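Local coordinates for putative uncharacterized protein (Dictyostelium purpureum, PDB 4R12) that probably serves, as nicastrin, as an essential subunit of the gamma-secretase complex, which cleaves integral membrane proteins such as Notch receptors within the membrane, at residues T243-I248 with F265-A270. Numbering follows the deposited sequence.
Sequences TLLSVI and FAFWNA
Ile248 lies across one face of the Phe265 ring, its CG1 3.6 Å from the ring centroid and only 9° off the normal, a CH-pi contact square over the centre. The two side chains run past each other in opposing senses, and Ile248 CD1 lies near the base of the ring, 3.5 Å from Phe265 CG. A second, off-centre CH-pi contact joins Leu244 CD2 to the Phe267 ring.

Most of the other contacts, also apolar, fall on the outer atoms of the Phe267 ring. Leu245 starts out pointing past the strand, but its end turns in and sets CD2 3.6 Å from Phe267 CZ. Ile248 CD1 meets the edge of the Phe267 ring, 3.9 Å from Phe267 CE1, and so touches both phenylalanines. Leu244 CG, anti to its backbone N (chi1 -170°), lies 3.9 Å from Phe267 CZ. The exception is Leu244 CD1, 4.1 Å from Phe265 CD1.

The axes of 243-248 and 265-268 run roughly antiparallel (157°), 10.3 Å apart at closest approach. Helix 234-252 is here laid on strand 262-268 of the large lobe, consistent with its kinship to the zinc exopeptidases. Leu509 of helix 500-512 touches both Ile248 and Phe267. Carbon meeting carbon throughout, the buried interface depends on shape and dispersion rather than polar pairing.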
loop_
_atom_site.group_PDB
_atom_site.type_symbol
_atom_site.label_atom_id
_atom_site.label_comp_id
_atom_site.label_asym_id
_atom_site.label_seq_id
_atom_site.Cartn_x
_atom_site.Cartn_y
_atom_site.Cartn_z
ATOM N N THR A 243 -11.042 7.539 2.399
ATOM C CA THR A 243 -12.259 7.917 1.687
ATOM C C THR A 243 -13.267 6.783 1.677
ATOM O O THR A 243 -14.413 6.954 2.110
ATOM C CB THR A 243 -11.947 8.322 0.227
ATOM O OG1 THR A 243 -11.094 9.474 0.212
ATOM C CG2 THR A 243 -13.250 8.648 -0.524
ATOM N N LEU A 244 -12.849 5.615 1.190
ATOM C CA LEU A 244 -13.796 4.503 1.049
ATOM C C LEU A 244 -14.292 3.982 2.402
ATOM O O LEU A 244 -15.480 3.669 2.552
ATOM C CB LEU A 244 -13.179 3.366 0.246
ATOM C CG LEU A 244 -14.192 2.285 -0.139
ATOM C CD1 LEU A 244 -15.402 2.923 -0.855
ATOM C CD2 LEU A 244 -13.524 1.242 -1.042
ATOM N N LEU A 245 -13.413 3.902 3.397
ATOM C CA LEU A 245 -13.890 3.547 4.735
ATOM C C LEU A 245 -14.890 4.586 5.257
ATOM O O LEU A 245 -15.870 4.221 5.915
ATOM C CB LEU A 245 -12.724 3.380 5.736
ATOM C CG LEU A 245 -11.865 2.130 5.490
ATOM C CD1 LEU A 245 -10.551 2.209 6.288
ATOM C CD2 LEU A 245 -12.633 0.857 5.878
ATOM N N SER A 246 -14.659 5.863 4.956
ATOM C CA SER A 246 -15.547 6.925 5.435
ATOM C C SER A 246 -16.882 6.917 4.663
ATOM O O SER A 246 -17.943 7.207 5.227
ATOM C CB SER A 246 -14.865 8.293 5.331
ATOM O OG SER A 246 -13.665 8.302 6.103
ATOM N N VAL A 247 -16.819 6.561 3.387
ATOM C CA VAL A 247 -18.012 6.311 2.588
ATOM C C VAL A 247 -18.845 5.178 3.202
ATOM O O VAL A 247 -20.056 5.291 3.359
ATOM C CB VAL A 247 -17.636 5.953 1.125
ATOM C CG1 VAL A 247 -18.803 5.267 0.406
ATOM C CG2 VAL A 247 -17.200 7.211 0.358
ATOM N N ILE A 248 -18.175 4.081 3.543
ATOM C CA ILE A 248 -18.821 2.909 4.141
ATOM C C ILE A 248 -19.434 3.288 5.498
ATOM O O ILE A 248 -20.601 2.981 5.786
ATOM C CB ILE A 248 -17.813 1.748 4.280
ATOM C CG1 ILE A 248 -17.432 1.241 2.883
ATOM C CG2 ILE A 248 -18.402 0.605 5.089
ATOM C CD1 ILE A 248 -16.259 0.313 2.848
ATOM N N PHE A 265 -17.636 -3.960 -1.200
ATOM C CA PHE A 265 -16.476 -3.086 -1.096
ATOM C C PHE A 265 -15.243 -3.957 -1.012
ATOM O O PHE A 265 -15.211 -4.906 -0.219
ATOM C CB PHE A 265 -16.578 -2.175 0.139
ATOM C CG PHE A 265 -17.871 -1.401 0.216
ATOM C CD1 PHE A 265 -18.008 -0.187 -0.446
ATOM C CD2 PHE A 265 -18.943 -1.891 0.937
ATOM C CE1 PHE A 265 -19.192 0.527 -0.382
ATOM C CE2 PHE A 265 -20.136 -1.181 1.009
ATOM C CZ PHE A 265 -20.254 0.029 0.344
ATOM N N ALA A 266 -14.223 -3.668 -1.811
ATOM C CA ALA A 266 -13.010 -4.492 -1.744
ATOM C C ALA A 266 -11.750 -3.651 -1.573
ATOM O O ALA A 266 -11.536 -2.667 -2.290
ATOM C CB ALA A 266 -12.891 -5.395 -3.003
ATOM N N PHE A 267 -10.921 -4.052 -0.609
ATOM C CA PHE A 267 -9.637 -3.416 -0.351
ATOM C C PHE A 267 -8.531 -4.398 -0.722
ATOM O O PHE A 267 -8.252 -5.316 0.056
ATOM C CB PHE A 267 -9.509 -3.013 1.133
ATOM C CG PHE A 267 -10.492 -1.945 1.571
ATOM C CD1 PHE A 267 -11.839 -2.238 1.749
ATOM C CD2 PHE A 267 -10.060 -0.648 1.808
ATOM C CE1 PHE A 267 -12.732 -1.249 2.149
ATOM C CE2 PHE A 267 -10.951 0.346 2.212
ATOM C CZ PHE A 267 -12.278 0.047 2.393
ATOM N N TRP A 268 -7.930 -4.231 -1.906
ATOM C CA TRP A 268 -6.976 -5.217 -2.440
ATOM C C TRP A 268 -5.592 -4.980 -1.863
ATOM O O TRP A 268 -5.119 -3.841 -1.831
ATOM C CB TRP A 268 -6.884 -5.169 -3.979
ATOM C CG TRP A 268 -8.163 -5.366 -4.714
ATOM C CD1 TRP A 268 -8.710 -4.516 -5.640
ATOM C CD2 TRP A 268 -9.065 -6.477 -4.604
ATOM N NE1 TRP A 268 -9.895 -5.032 -6.108
ATOM C CE2 TRP A 268 -10.139 -6.232 -5.484
ATOM C CE3 TRP A 268 -9.069 -7.657 -3.846
ATOM C CZ2 TRP A 268 -11.203 -7.122 -5.630
ATOM C CZ3 TRP A 268 -10.131 -8.533 -3.995
ATOM C CH2 TRP A 268 -11.180 -8.259 -4.875
ATOM N N ASN A 269 -4.934 -6.053 -1.425
ATOM C CA ASN A 269 -3.583 -5.942 -0.890
ATOM C C ASN A 269 -2.558 -6.421 -1.921
ATOM O O ASN A 269 -2.895 -7.180 -2.824
ATOM C CB ASN A 269 -3.457 -6.749 0.401
ATOM C CG ASN A 269 -2.349 -6.238 1.308
ATOM O OD1 ASN A 269 -1.489 -5.459 0.885
ATOM N ND2 ASN A 269 -2.352 -6.697 2.568
ATOM N N ALA A 270 -1.322 -5.955 -1.773
ATOM C CA ALA A 270 -0.181 -6.334 -2.611
ATOM C C ALA A 270 -0.392 -6.053 -4.111
ATOM O O ALA A 270 0.247 -6.665 -4.974
ATOM C CB ALA A 270 0.170 -7.814 -2.370
#